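Local coordinates for protein N(G),N(G)-dimethylarginine dimethylaminohydrolase (Pseudomonas aeruginosa, PDB 1H70) that hydrolyses N(omega)-methylated and dimethylated arginines, which inhibit nitric oxide synthase, to citrulline and methylamine or dimethylamine, at residues N37-I40 / R41-T45; E224-R228 / L229-V233. The protein carries 1 engineered substitution. All blocks are in the same frame, centred on the assembly; numbering follows the deposited sequence.

Contact 1: residues N37-I40 / R41-T45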
# COMPACT_ATOMS: atom_id res chain seq x y z
N ASN A 37 14.01 -1.63 9.12
CA ASN A 37 14.06 -1.66 10.57
C ASN A 37 13.54 -0.31 11.06
O ASN A 37 12.71 -0.26 11.96
CB ASN A 37 15.48 -1.93 11.06
CG ASN A 37 15.58 -2.00 12.57
OD1 ASN A 37 14.89 -2.81 13.22
ND2 ASN A 37 16.43 -1.14 13.13
N ALA A 38 13.98 0.78 10.45
CA ALA A 38 13.53 2.11 10.88
C ALA A 38 12.01 2.24 10.74
O ALA A 38 11.33 2.91 11.54
CB ALA A 38 14.26 3.20 10.07
N TYR A 39 11.48 1.60 9.70
CA TYR A 39 10.04 1.61 9.42
C TYR A 39 9.31 0.84 10.52
O TYR A 39 8.29 1.29 11.02
CB TYR A 39 9.81 0.98 8.05
CG TYR A 39 8.41 0.75 7.54
CD1 TYR A 39 7.58 1.83 7.20
CD2 TYR A 39 7.91 -0.54 7.34
CE1 TYR A 39 6.31 1.61 6.67
CE2 TYR A 39 6.64 -0.76 6.81
CZ TYR A 39 5.84 0.33 6.50
OH TYR A 39 4.56 0.14 5.97
N ILE A 40 9.84 -0.31 10.91
CA ILE A 40 9.22 -1.08 12.01
C ILE A 40 9.25 -0.32 13.33
O ILE A 40 8.27 -0.31 14.09
CB ILE A 40 9.90 -2.47 12.13
CG1 ILE A 40 9.66 -3.28 10.86
CG2 ILE A 40 9.36 -3.25 13.34
CD1 ILE A 40 8.18 -3.55 10.53
N ARG A 41 10.37 0.36 13.62
CA ARG A 41 10.50 1.11 14.86
C ARG A 41 9.52 2.26 14.90
O ARG A 41 9.05 2.61 15.97
CB ARG A 41 11.94 1.62 15.08
CG ARG A 41 12.96 0.50 15.12
CD ARG A 41 14.33 1.01 15.57
NE ARG A 41 14.31 1.33 16.99
CZ ARG A 41 15.38 1.73 17.68
NH1 ARG A 41 16.53 1.85 17.04
NH2 ARG A 41 15.31 2.02 18.99
N ALA A 42 9.23 2.87 13.75
CA ALA A 42 8.22 3.92 13.67
C ALA A 42 6.85 3.29 13.97
O ALA A 42 6.04 3.84 14.73
CB ALA A 42 8.22 4.52 12.27
N LEU A 43 6.57 2.13 13.36
CA LEU A 43 5.30 1.45 13.57
C LEU A 43 5.13 0.98 15.01
O LEU A 43 3.99 0.87 15.50
CB LEU A 43 5.11 0.28 12.59
CG LEU A 43 4.80 0.70 11.15
CD1 LEU A 43 5.13 -0.41 10.16
CD2 LEU A 43 3.33 1.15 11.01
N GLN A 44 6.22 0.75 15.72
CA GLN A 44 6.15 0.36 17.13
C GLN A 44 5.63 1.49 18.03
O GLN A 44 5.28 1.24 19.19
CB GLN A 44 7.53 -0.06 17.64
CG GLN A 44 8.00 -1.45 17.24
CD GLN A 44 9.43 -1.74 17.73
OE1 GLN A 44 9.63 -2.19 18.87
NE2 GLN A 44 10.39 -1.53 16.88
N THR A 45 5.58 2.72 17.50
CA THR A 45 5.07 3.87 18.26
C THR A 45 3.64 4.21 17.93
O THR A 45 3.10 5.20 18.44
CB THR A 45 5.92 5.14 18.05
OG1 THR A 45 5.72 5.69 16.73
CG2 THR A 45 7.42 4.82 18.14
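Y39 and L43 sit one turn apart near the C-terminal end of the alpha helix 29-43, the helix of a beta-alpha-beta unit with strands 5-9 and 49-53. Four successive i to i+4 bonds carry the backbone through this region. R41 N, A42 N, L43 N and Q44 N give their hydrogens to the carbonyls of N37, A38, Y39 and I40. The last of these, Q44 N to I40 O, is 2.8 Å long but more bent than the others (136°). The main side-chain contact is a CH-pi interaction: L43 CD1 lies over one face of the Y39 ring, 3.8 Å from its centroid and displaced toward the CE2 rim. With chi1 at 175°, Y39 CG lies beside its own carbonyl carbon, which turns the ring face to L43 CD1, and the two side chains cross at a slant. The Y39 hydroxyl is hydrogen-bonded to S252 OG. Its side chain is about 7 Å from that of S250, an engineered residue at the position inferred to hold the nucleophile. The buried face of the helix rests on several strands, with I40 on A8 and A42 on V236. On the exposed face, the R41 chain runs past N37, with R41 CG 3.3 Å from N37 O. A42 O accepts two bonds from T45, from the backbone N at 3.0 Å and from OG1 at 2.7 Å.

Contact 2: residues E224-R228 / L229-V233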
# COMPACT_ATOMS: atom_id res chain seq x y z
N GLU A 224 5.10 19.42 5.82
CA GLU A 224 4.42 20.55 6.46
C GLU A 224 2.92 20.59 6.14
O GLU A 224 2.10 20.97 7.00
CB GLU A 224 5.12 21.87 6.10
CG GLU A 224 4.54 23.10 6.79
CD GLU A 224 4.67 23.08 8.31
OE1 GLU A 224 5.41 22.25 8.87
OE2 GLU A 224 4.03 23.93 8.95
N LYS A 225 2.55 20.19 4.93
CA LYS A 225 1.14 20.15 4.56
C LYS A 225 0.39 19.15 5.45
O LYS A 225 -0.73 19.42 5.88
CB LYS A 225 0.97 19.86 3.07
CG LYS A 225 1.55 20.93 2.15
CD LYS A 225 1.27 20.64 0.67
CE LYS A 225 2.01 21.63 -0.23
NZ LYS A 225 1.10 22.12 -1.29
N ILE A 226 1.01 18.02 5.77
CA ILE A 226 0.40 17.02 6.66
C ILE A 226 0.41 17.46 8.12
O ILE A 226 -0.59 17.41 8.82
CB ILE A 226 1.17 15.68 6.50
CG1 ILE A 226 1.16 15.30 5.02
CG2 ILE A 226 0.56 14.59 7.37
CD1 ILE A 226 2.09 14.14 4.66
N ALA A 227 1.57 17.91 8.59
CA ALA A 227 1.73 18.34 9.97
C ALA A 227 0.70 19.38 10.42
O ALA A 227 0.13 19.31 11.51
CB ALA A 227 3.16 18.93 10.15
N ARG A 228 0.46 20.36 9.55
CA ARG A 228 -0.49 21.41 9.88
C ARG A 228 -1.92 20.91 10.05
O ARG A 228 -2.73 21.54 10.73
CB ARG A 228 -0.37 22.55 8.88
CG ARG A 228 1.02 23.15 8.92
CD ARG A 228 1.10 24.38 8.04
NE ARG A 228 0.11 25.36 8.49
CZ ARG A 228 0.32 26.18 9.50
NH1 ARG A 228 1.47 26.12 10.15
NH2 ARG A 228 -0.62 27.04 9.86
N LEU A 229 -2.23 19.76 9.47
CA LEU A 229 -3.56 19.21 9.62
C LEU A 229 -3.79 18.66 11.03
O LEU A 229 -4.95 18.51 11.44
CB LEU A 229 -3.85 18.19 8.52
CG LEU A 229 -4.06 18.87 7.16
CD1 LEU A 229 -3.74 17.92 6.03
CD2 LEU A 229 -5.46 19.42 7.06
N GLY A 230 -2.72 18.38 11.78
CA GLY A 230 -2.86 17.92 13.15
C GLY A 230 -2.31 16.53 13.43
O GLY A 230 -2.38 16.05 14.56
N TYR A 231 -1.76 15.89 12.41
CA TYR A 231 -1.20 14.55 12.55
C TYR A 231 0.21 14.55 13.13
O TYR A 231 0.97 15.47 12.91
CB TYR A 231 -1.14 13.87 11.19
CG TYR A 231 -2.46 13.76 10.47
CD1 TYR A 231 -3.41 12.85 10.88
CD2 TYR A 231 -2.76 14.57 9.39
CE1 TYR A 231 -4.64 12.73 10.23
CE2 TYR A 231 -3.96 14.48 8.73
CZ TYR A 231 -4.90 13.55 9.15
OH TYR A 231 -6.09 13.47 8.47
N ARG A 232 0.55 13.48 13.85
CA ARG A 232 1.91 13.32 14.34
C ARG A 232 2.70 12.72 13.19
O ARG A 232 2.50 11.55 12.86
CB ARG A 232 1.98 12.38 15.54
CG ARG A 232 1.31 12.93 16.77
CD ARG A 232 1.35 11.99 17.97
NE ARG A 232 2.72 11.66 18.37
CZ ARG A 232 3.00 10.81 19.34
NH1 ARG A 232 2.04 10.20 20.01
NH2 ARG A 232 4.27 10.56 19.66
N VAL A 233 3.58 13.52 12.58
CA VAL A 233 4.30 13.01 11.42
C VAL A 233 5.63 12.33 11.77
O VAL A 233 6.45 12.87 12.53
CB VAL A 233 4.47 14.10 10.35
CG1 VAL A 233 5.15 13.56 9.08
CG2 VAL A 233 3.12 14.71 10.02
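I226 meets the chain that turns back after helix 220-227 with its CG2 branch. This methyl group fits between two residues of the returning segment. It packs 3.7 Å from V233 CG2 on one of them and 3.9 Å from Y231 CD2 on the other. I226 crosses each of these side chains at about a right angle. V233 CG2 is the bump on the strand side: it fills the shallow hollow between I226 CG2 and the start of A227, 3.8 Å from A227 N and 4.2 Å from A227 CB. The Y231 ring brings its edge, near the ring plane, to I226 O, while its hydroxyl is hydrogen-bonded to N175 ND2. L229 folds back toward K225, with CD1 3.4 Å from K225 O. The L229 side chain also touches I194 of strand 192-195. A type I beta turn from A227 to G230 reverses the chain, closed by G230 N to A227 O at 3.0 Å. G230 has a positive phi (118°), where a CB would press on the preceding carbonyl oxygen. G230, the first residue to leave helical angles, and the turn before it form the helix-to-strand connection of the beta-alpha-beta unit made by strand 212-216, helix 220-227 and strand 232-236.

In the fold
Contact 1 comes first along the chain and contact 2 follows in series. Their centres are about 19 Å apart, and their nearest atoms, about 5 Å apart, do not touch. Each belongs to a different beta-alpha-beta unit: contact 1 to helix 29-43, contact 2 to the junction of helix 220-227 with strand 232-236. That strand relates them. Contact 2 leads into it through V233. A38 of contact 1 packs on V236, and A42 on I234 and V236. Neighbouring strand 212-216 also touches both. Early and late parts of the chain thus meet at one sheet. Contact 1 lies near the citrulline pocket, whereas contact 2 lies away from the known sites.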